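Local coordinates for enoyl-acyl carrier protein reductase (Uncultured bacterium, PDB 6KIA) that probably reduces the enoyl double bond of acyl chains carried on acyl carrier protein, using NADH, in bacterial fatty acid synthesis, at residues K18-V23 with G152-F157; M46-I51 with A75-R80; D93-E98 with I123-A128. One frame throughout, in Å; residues are numbered along the deposited sequence.

Contact 1 (K18-V23 with G152-F157); sequences KGDVFV and GANAFF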
loop_
_atom_site.group_PDB
_atom_site.type_symbol
_atom_site.label_atom_id
_atom_site.label_comp_id
_atom_site.label_asym_id
_atom_site.label_seq_id
_atom_site.Cartn_x
_atom_site.Cartn_y
_atom_site.Cartn_z
ATOM N N LYS A 18 26.572 -5.314 -4.902
ATOM C CA LYS A 18 27.222 -5.178 -3.595
ATOM C C LYS A 18 27.764 -3.765 -3.354
ATOM O O LYS A 18 28.459 -3.214 -4.209
ATOM C CB LYS A 18 28.377 -6.179 -3.486
ATOM C CG LYS A 18 28.861 -6.460 -2.071
ATOM C CD LYS A 18 30.189 -7.207 -2.108
ATOM C CE LYS A 18 31.198 -6.492 -3.001
ATOM N NZ LYS A 18 32.450 -7.280 -3.184
ATOM N N GLY A 19 27.443 -3.197 -2.191
ATOM C CA GLY A 19 27.902 -1.870 -1.836
ATOM C C GLY A 19 26.840 -0.806 -2.030
ATOM O O GLY A 19 26.884 0.247 -1.375
ATOM N N ASP A 20 25.913 -1.058 -2.953
ATOM C CA ASP A 20 24.779 -0.159 -3.151
ATOM C C ASP A 20 23.822 -0.327 -1.978
ATOM O O ASP A 20 23.814 -1.372 -1.335
ATOM C CB ASP A 20 24.090 -0.437 -4.484
ATOM C CG ASP A 20 24.992 -0.135 -5.667
ATOM O OD1 ASP A 20 25.897 0.730 -5.528
ATOM O OD2 ASP A 20 24.821 -0.774 -6.720
ATOM N N VAL A 21 23.033 0.705 -1.685
ATOM C CA VAL A 21 22.284 0.741 -0.431
ATOM C C VAL A 21 20.789 0.841 -0.691
ATOM O O VAL A 21 20.340 1.689 -1.448
ATOM C CB VAL A 21 22.709 1.933 0.445
ATOM C CG1 VAL A 21 21.953 1.959 1.775
ATOM C CG2 VAL A 21 24.229 1.853 0.718
ATOM N N PHE A 22 20.042 -0.063 -0.073
ATOM C CA PHE A 22 18.592 -0.078 -0.175
ATOM C C PHE A 22 17.993 0.425 1.126
ATOM O O PHE A 22 18.294 -0.109 2.195
ATOM C CB PHE A 22 18.095 -1.496 -0.484
ATOM C CG PHE A 22 16.594 -1.605 -0.587
ATOM C CD1 PHE A 22 15.826 -1.847 0.537
ATOM C CD2 PHE A 22 15.965 -1.500 -1.821
ATOM C CE1 PHE A 22 14.430 -1.959 0.438
ATOM C CE2 PHE A 22 14.586 -1.622 -1.939
ATOM C CZ PHE A 22 13.816 -1.849 -0.806
ATOM N N VAL A 23 17.150 1.458 1.043
ATOM C CA VAL A 23 16.594 2.062 2.236
ATOM C C VAL A 23 15.090 1.850 2.274
ATOM O O VAL A 23 14.385 2.331 1.398
ATOM C CB VAL A 23 16.889 3.563 2.315
ATOM C CG1 VAL A 23 16.332 4.140 3.625
ATOM C CG2 VAL A 23 18.393 3.809 2.240
ATOM N N GLY A 152 29.912 7.130 -5.114
ATOM C CA GLY A 152 29.962 6.123 -6.155
ATOM C C GLY A 152 28.862 5.083 -6.024
ATOM O O GLY A 152 28.619 4.330 -6.953
ATOM N N ALA A 153 28.220 5.017 -4.871
ATOM C CA ALA A 153 27.148 4.027 -4.703
ATOM C C ALA A 153 25.850 4.423 -5.390
ATOM O O ALA A 153 25.584 5.601 -5.668
ATOM C CB ALA A 153 26.905 3.776 -3.260
ATOM N N ASN A 154 25.052 3.401 -5.675
ATOM C CA ASN A 154 23.657 3.587 -6.068
ATOM C C ASN A 154 22.808 3.503 -4.827
ATOM O O ASN A 154 23.137 2.760 -3.913
ATOM C CB ASN A 154 23.232 2.525 -7.084
ATOM C CG ASN A 154 24.031 2.587 -8.374
ATOM O OD1 ASN A 154 24.469 3.653 -8.789
ATOM N ND2 ASN A 154 24.201 1.434 -9.025
ATOM N N ALA A 155 21.731 4.286 -4.775
ATOM C CA ALA A 155 20.824 4.241 -3.651
ATOM C C ALA A 155 19.373 4.054 -4.155
ATOM O O ALA A 155 18.932 4.678 -5.130
ATOM C CB ALA A 155 20.945 5.505 -2.793
ATOM N N PHE A 156 18.648 3.213 -3.436
ATOM C CA PHE A 156 17.271 2.836 -3.747
ATOM C C PHE A 156 16.457 3.126 -2.493
ATOM O O PHE A 156 16.577 2.425 -1.480
ATOM C CB PHE A 156 17.243 1.332 -4.123
ATOM C CG PHE A 156 15.941 0.825 -4.712
ATOM C CD1 PHE A 156 15.966 -0.178 -5.676
ATOM C CD2 PHE A 156 14.724 1.408 -4.403
ATOM C CE1 PHE A 156 14.767 -0.665 -6.249
ATOM C CE2 PHE A 156 13.531 0.928 -4.972
ATOM C CZ PHE A 156 13.574 -0.088 -5.897
ATOM N N PHE A 157 15.640 4.180 -2.548
ATOM C CA PHE A 157 14.790 4.550 -1.422
ATOM C C PHE A 157 13.395 4.017 -1.696
ATOM O O PHE A 157 12.761 4.457 -2.650
ATOM C CB PHE A 157 14.735 6.079 -1.225
ATOM C CG PHE A 157 16.039 6.703 -0.809
ATOM C CD1 PHE A 157 16.373 6.831 0.535
ATOM C CD2 PHE A 157 16.900 7.186 -1.762
ATOM C CE1 PHE A 157 17.562 7.434 0.924
ATOM C CE2 PHE A 157 18.085 7.797 -1.397
ATOM C CZ PHE A 157 18.434 7.906 -0.040
#

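Contact 2 (M46-I51 with A75-R80); sequences MTIVGI and ANLGGR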
loop_
_atom_site.group_PDB
_atom_site.type_symbol
_atom_site.label_atom_id
_atom_site.label_comp_id
_atom_site.label_asym_id
_atom_site.label_seq_id
_atom_site.Cartn_x
_atom_site.Cartn_y
_atom_site.Cartn_z
ATOM N N MET A 46 22.640 -6.023 -1.975
ATOM C CA MET A 46 22.618 -4.656 -1.462
ATOM C C MET A 46 22.669 -4.633 0.055
ATOM O O MET A 46 22.215 -5.555 0.738
ATOM C CB MET A 46 21.358 -3.920 -1.930
ATOM C CG MET A 46 21.294 -3.776 -3.424
ATOM S SD MET A 46 19.800 -2.883 -3.941
ATOM C CE MET A 46 20.273 -1.163 -3.642
ATOM N N THR A 47 23.267 -3.577 0.573
ATOM C CA THR A 47 23.154 -3.251 1.980
ATOM C C THR A 47 21.761 -2.745 2.310
ATOM O O THR A 47 21.262 -1.825 1.671
ATOM C CB THR A 47 24.161 -2.195 2.371
ATOM O OG1 THR A 47 25.467 -2.684 2.051
ATOM C CG2 THR A 47 24.079 -1.914 3.863
ATOM N N ILE A 48 21.138 -3.382 3.291
ATOM C CA ILE A 48 19.766 -3.085 3.679
ATOM C C ILE A 48 19.755 -2.173 4.901
ATOM O O ILE A 48 20.362 -2.477 5.929
ATOM C CB ILE A 48 18.960 -4.378 4.000
ATOM C CG1 ILE A 48 19.089 -5.442 2.884
ATOM C CG2 ILE A 48 17.519 -4.038 4.357
ATOM C CD1 ILE A 48 18.624 -5.013 1.474
ATOM N N VAL A 49 19.082 -1.035 4.775
ATOM C CA VAL A 49 18.898 -0.103 5.878
ATOM C C VAL A 49 17.407 0.237 5.957
ATOM O O VAL A 49 16.702 0.195 4.951
ATOM C CB VAL A 49 19.772 1.169 5.702
ATOM C CG1 VAL A 49 19.584 2.150 6.866
ATOM C CG2 VAL A 49 21.232 0.760 5.591
ATOM N N GLY A 50 16.905 0.486 7.160
ATOM C CA GLY A 50 15.524 0.894 7.321
ATOM C C GLY A 50 15.280 1.906 8.424
ATOM O O GLY A 50 16.149 2.205 9.255
ATOM N N ILE A 51 14.064 2.439 8.445
ATOM C CA ILE A 51 13.630 3.342 9.493
ATOM C C ILE A 51 12.731 2.621 10.488
ATOM O O ILE A 51 12.307 1.479 10.259
ATOM C CB ILE A 51 12.896 4.585 8.901
ATOM C CG1 ILE A 51 11.628 4.211 8.123
ATOM C CG2 ILE A 51 13.826 5.334 7.943
ATOM C CD1 ILE A 51 10.350 4.101 8.946
ATOM N N ALA A 75 16.751 -7.677 13.024
ATOM C CA ALA A 75 16.755 -9.063 12.562
ATOM C C ALA A 75 15.583 -9.298 11.609
ATOM O O ALA A 75 15.692 -10.041 10.637
ATOM C CB ALA A 75 16.689 -10.015 13.722
ATOM N N ASN A 76 14.464 -8.649 11.908
ATOM C CA ASN A 76 13.284 -8.756 11.063
ATOM C C ASN A 76 13.497 -8.117 9.691
ATOM O O ASN A 76 13.032 -8.635 8.671
ATOM C CB ASN A 76 12.093 -8.093 11.743
ATOM C CG ASN A 76 10.881 -8.010 10.832
ATOM O OD1 ASN A 76 10.351 -9.035 10.407
ATOM N ND2 ASN A 76 10.427 -6.792 10.542
ATOM N N LEU A 77 14.193 -6.983 9.676
ATOM C CA LEU A 77 14.502 -6.292 8.430
ATOM C C LEU A 77 15.644 -6.966 7.663
ATOM O O LEU A 77 15.648 -7.019 6.431
ATOM C CB LEU A 77 14.865 -4.830 8.721
ATOM C CG LEU A 77 15.243 -3.982 7.506
ATOM C CD1 LEU A 77 14.004 -3.617 6.736
ATOM C CD2 LEU A 77 16.013 -2.730 7.909
ATOM N N GLY A 78 16.626 -7.471 8.405
ATOM C CA GLY A 78 17.845 -8.015 7.827
ATOM C C GLY A 78 18.845 -6.932 7.462
ATOM O O GLY A 78 19.537 -7.002 6.445
ATOM N N GLY A 79 18.941 -5.931 8.329
ATOM C CA GLY A 79 19.847 -4.823 8.126
ATOM C C GLY A 79 19.740 -3.835 9.267
ATOM O O GLY A 79 18.975 -4.030 10.208
ATOM N N ARG A 80 20.469 -2.737 9.156
ATOM C CA ARG A 80 20.477 -1.728 10.202
ATOM C C ARG A 80 19.220 -0.871 10.202
ATOM O O ARG A 80 18.678 -0.547 9.149
ATOM C CB ARG A 80 21.683 -0.809 10.054
ATOM C CG ARG A 80 22.998 -1.392 10.538
ATOM C CD ARG A 80 23.895 -0.259 10.997
ATOM N NE ARG A 80 23.116 0.703 11.772
ATOM C CZ ARG A 80 23.425 1.987 11.911
ATOM N NH1 ARG A 80 22.649 2.783 12.634
ATOM N NH2 ARG A 80 24.512 2.471 11.326
HETATM O O HOH W 1 22.793 -2.593 7.140
#

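Contact 3 (D93-E98 with I123-A128); sequences DAPAGE and IEKCRA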
loop_
_atom_site.group_PDB
_atom_site.type_symbol
_atom_site.label_atom_id
_atom_site.label_comp_id
_atom_site.label_asym_id
_atom_site.label_seq_id
_atom_site.Cartn_x
_atom_site.Cartn_y
_atom_site.Cartn_z
ATOM N N ASP A 93 -0.126 14.861 17.740
ATOM C CA ASP A 93 0.766 16.000 17.935
ATOM C C ASP A 93 0.034 17.248 18.448
ATOM O O ASP A 93 -1.110 17.507 18.078
ATOM C CB ASP A 93 1.486 16.318 16.628
ATOM C CG ASP A 93 2.563 15.299 16.301
ATOM O OD1 ASP A 93 2.378 14.516 15.335
ATOM O OD2 ASP A 93 3.579 15.266 17.034
ATOM N N ALA A 94 0.720 18.033 19.274
ATOM C CA ALA A 94 0.166 19.283 19.797
ATOM C C ALA A 94 1.262 20.086 20.491
ATOM O O ALA A 94 2.260 19.517 20.925
ATOM C CB ALA A 94 -0.993 19.002 20.767
ATOM N N PRO A 95 1.079 21.412 20.604
ATOM C CA PRO A 95 1.955 22.195 21.482
ATOM C C PRO A 95 1.854 21.682 22.915
ATOM O O PRO A 95 0.818 21.121 23.270
ATOM C CB PRO A 95 1.408 23.619 21.359
ATOM C CG PRO A 95 0.717 23.650 20.065
ATOM C CD PRO A 95 0.118 22.273 19.892
ATOM N N ALA A 96 2.922 21.820 23.695
ATOM C CA ALA A 96 2.969 21.290 25.060
ATOM C C ALA A 96 1.716 21.592 25.883
ATOM O O ALA A 96 1.295 22.742 26.008
ATOM C CB ALA A 96 4.193 21.838 25.783
ATOM N N GLY A 97 1.105 20.542 26.419
ATOM C CA GLY A 97 -0.026 20.712 27.310
ATOM C C GLY A 97 -1.368 21.009 26.666
ATOM O O GLY A 97 -2.340 21.260 27.374
ATOM N N GLU A 98 -1.435 21.009 25.339
ATOM C CA GLU A 98 -2.690 21.326 24.652
ATOM C C GLU A 98 -3.294 20.079 23.999
ATOM O O GLU A 98 -2.586 19.090 23.775
ATOM C CB GLU A 98 -2.470 22.434 23.616
ATOM C CG GLU A 98 -1.689 23.625 24.154
ATOM C CD GLU A 98 -1.604 24.776 23.163
ATOM O OE1 GLU A 98 -2.216 24.679 22.076
ATOM O OE2 GLU A 98 -0.913 25.775 23.467
ATOM N N ILE A 123 -6.403 22.566 14.994
ATOM C CA ILE A 123 -5.956 21.398 14.242
ATOM C C ILE A 123 -4.784 21.783 13.339
ATOM O O ILE A 123 -3.851 20.999 13.154
ATOM C CB ILE A 123 -7.100 20.772 13.426
ATOM C CG1 ILE A 123 -8.021 19.979 14.360
ATOM C CG2 ILE A 123 -6.556 19.821 12.349
ATOM C CD1 ILE A 123 -9.294 19.556 13.719
ATOM N N GLU A 124 -4.832 22.987 12.780
ATOM C CA GLU A 124 -3.750 23.476 11.932
ATOM C C GLU A 124 -2.465 23.662 12.747
ATOM O O GLU A 124 -1.353 23.337 12.287
ATOM C CB GLU A 124 -4.145 24.791 11.263
ATOM C CG GLU A 124 -3.020 25.430 10.454
ATOM C CD GLU A 124 -2.421 24.479 9.429
ATOM O OE1 GLU A 124 -3.185 23.890 8.636
ATOM O OE2 GLU A 124 -1.181 24.320 9.418
ATOM N N LYS A 125 -2.616 24.189 13.959
ATOM C CA LYS A 125 -1.471 24.281 14.865
ATOM C C LYS A 125 -0.816 22.919 15.125
ATOM O O LYS A 125 0.417 22.757 15.070
ATOM C CB LYS A 125 -1.900 24.931 16.171
ATOM C CG LYS A 125 -0.778 25.196 17.155
ATOM C CD LYS A 125 -1.308 25.958 18.359
ATOM C CE LYS A 125 -2.488 26.843 17.957
ATOM N NZ LYS A 125 -3.341 27.250 19.104
ATOM N N CYS A 126 -1.660 21.934 15.387
ATOM C CA CYS A 126 -1.197 20.556 15.574
ATOM C C CYS A 126 -0.534 19.964 14.322
ATOM O O CYS A 126 0.476 19.248 14.418
ATOM C CB CYS A 126 -2.360 19.663 16.019
ATOM S SG CYS A 126 -3.055 20.089 17.639
ATOM N N ARG A 127 -1.119 20.233 13.157
ATOM C CA ARG A 127 -0.572 19.750 11.894
ATOM C C ARG A 127 0.829 20.297 11.702
ATOM O O ARG A 127 1.730 19.562 11.292
ATOM C CB ARG A 127 -1.465 20.147 10.703
ATOM C CG ARG A 127 -1.058 19.530 9.359
ATOM C CD ARG A 127 -2.092 19.754 8.260
ATOM N NE ARG A 127 -2.020 18.699 7.242
ATOM C CZ ARG A 127 -2.846 18.577 6.202
ATOM N NH1 ARG A 127 -3.817 19.461 6.013
ATOM N NH2 ARG A 127 -2.689 17.567 5.339
ATOM N N ALA A 128 1.007 21.593 11.981
ATOM C CA ALA A 128 2.325 22.226 11.870
ATOM C C ALA A 128 3.344 21.586 12.799
ATOM O O ALA A 128 4.470 21.273 12.375
ATOM C CB ALA A 128 2.236 23.721 12.148
#

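Contact 1 (K18-V23 with G152-F157)
Strands 21-23 and 155-157 are neighbouring parallel strands in the central sheet of the Rossmann-type NAD-binding fold, their axes nearly parallel, and each main side chain lies alongside its registered partner, pointing the same way. On one face Phe22 and Phe156 make the aromatic pair. Both CG atoms are anti to the backbone N, so the rings leave the sheet together, but their planes stand 57° apart. Phe22 CE2 sits 3.8 Å above the plane of the Phe156 ring, over its centre. Helix 34-43 packs on this face through Leu37, which touches both side chains. On the other face, shared with Val21 and Ala155, Val23 lies beside Phe157, whose CG turns beside its own backbone N instead; its ring carbon CD1 comes 3.8 Å from Val23 CB. Leu145 of helix 120-146 touches both residues.

Between the strands the backbone ladder is regular: Val21 N to Asn154 O, Phe156 N to Val21 O and Val23 N to Phe156 O, the last 2.8 Å long, all met nearly along the C=O axis. Ahead of the strands, Asp20 and Asn154 also lie side by side, pointing the same way, with carboxylate and amide planes 36° apart. Asn154 OD1 accepts from Gln233 N, while ND2 gives Asp20 OD2, which is also bonded to Arg17 N, only a weak bond. The stronger grip is from the backbone: Asn154 N meets Asp20 OD1 at 2.8 Å, almost straight at 174° but from above the carboxylate plane.

Contact 2 (M46-I51 with A75-R80)
Leu77, the last residue of helix 67-77, supplies the tight part of this contact by laying its CD2 methyl against the backbone of strand 47-51. Its CG is anti to the backbone N (chi1 179°), which directs the branch at the strand, and CD2 ends 3.4 Å from Gly50 N. The fit depends on Gly50 having no side chain: a beta carbon there would collide with this same methyl. Ile48 crosses Leu77 obliquely, with its CG2 methyl, anti to its own backbone N, 3.9 Å from Leu77 CG. Ile48 CB also rests 3.6 Å from Gly78 O. Ile38 of helix 34-43 touches both Ile48 and Leu77, so the apolar cluster continues beyond the two segments.

The chain leaves the helix at Gly78, where phi turns positive (81°), and Gly79 then runs fully extended past Ile48 O, at a point where a beta carbon would strike that oxygen. This is the closing step of a beta-alpha-beta crossover of the Rossmann-type fold, from strand 47-56, by way of the short strand 62-63 and helix 67-77, to strand 80-83, parallel to 47-56. Val49 and Arg80 form the bridge that starts the pairing. Gly50 N donates to Arg80 O at 2.9 Å, nearly along the C=O axis, and Val49 CG1 touches the same oxygen.

Two residues back along the strand, at Ile48, the ladder is looser. Arg80 N reaches Ile48 O only weakly, at 3.2 Å and a bent 130°, and a water inserts beside that bond, donating to Ile48 O at 2.7 Å and accepting from Arg80 N. On this exposed side the Arg80 side chain leads away from strand 47-51, and its NH1 forms a salt bridge with Glu144 of helix 120-146.

Contact 3 (D93-E98 with I123-A128)
Cys126 is the side chain on which the loop 93-98 rests. Cys126 CB meets Asp93 O at 3.2 Å; SG, anti to the carbonyl carbon (chi1 -64°), is thereby put 3.3 Å from the same Asp93 O and 3.9 Å from Ala94 CB. That carbonyl oxygen is buried here with no hydrogen-bond partner in the model.

Lys125 has CG anti to the backbone N (chi1 -175°) and stays extended through chi2, then bends at an unusual chi3 of -30°. Its aliphatic part crosses the Pro95 ring at about a right angle, with Lys125 CD 3.5 Å from Pro95 CG. The type II turn from Pro95 to Glu98, closed by Glu98 N to Pro95 O, brings Glu98 across the same lysine. Glu98 OE1 and Lys125 NZ remain 4.1 Å apart, opposite charges in proximity but too far for a salt bridge.

The carboxylate of Asp93 is tied to Arg133 by a salt bridge. The loop thus flanks the early part of the long helix 120-146, with Pro101 of helix 101-105 also touching Cys126 and helix 196-219 packing against Ile123 and Arg127.

Contacts 1 and 2 belong to one sheet: strands 21-25 and 47-56 are neighbours in it, and Phe22 probably hydrogen-bonds strand 47-56 through both its N, to Thr47 O, and its O, to Val49 N. Their centres lie 12 Å apart. Contact 3 is remote, its centre 37 Å from that of contact 1 and 33 Å from that of contact 2, on helix 120-146, which leads to strand 155-159. In sequence contact 2 closes before contact 3 opens, and both fall between the two segments of contact 1. Helix 120-146 runs from loop 93-98 to the sheet; the side chains of Phe22, Leu77 and Asp93 lie about 11, 9 and 9 Å from bound NADH.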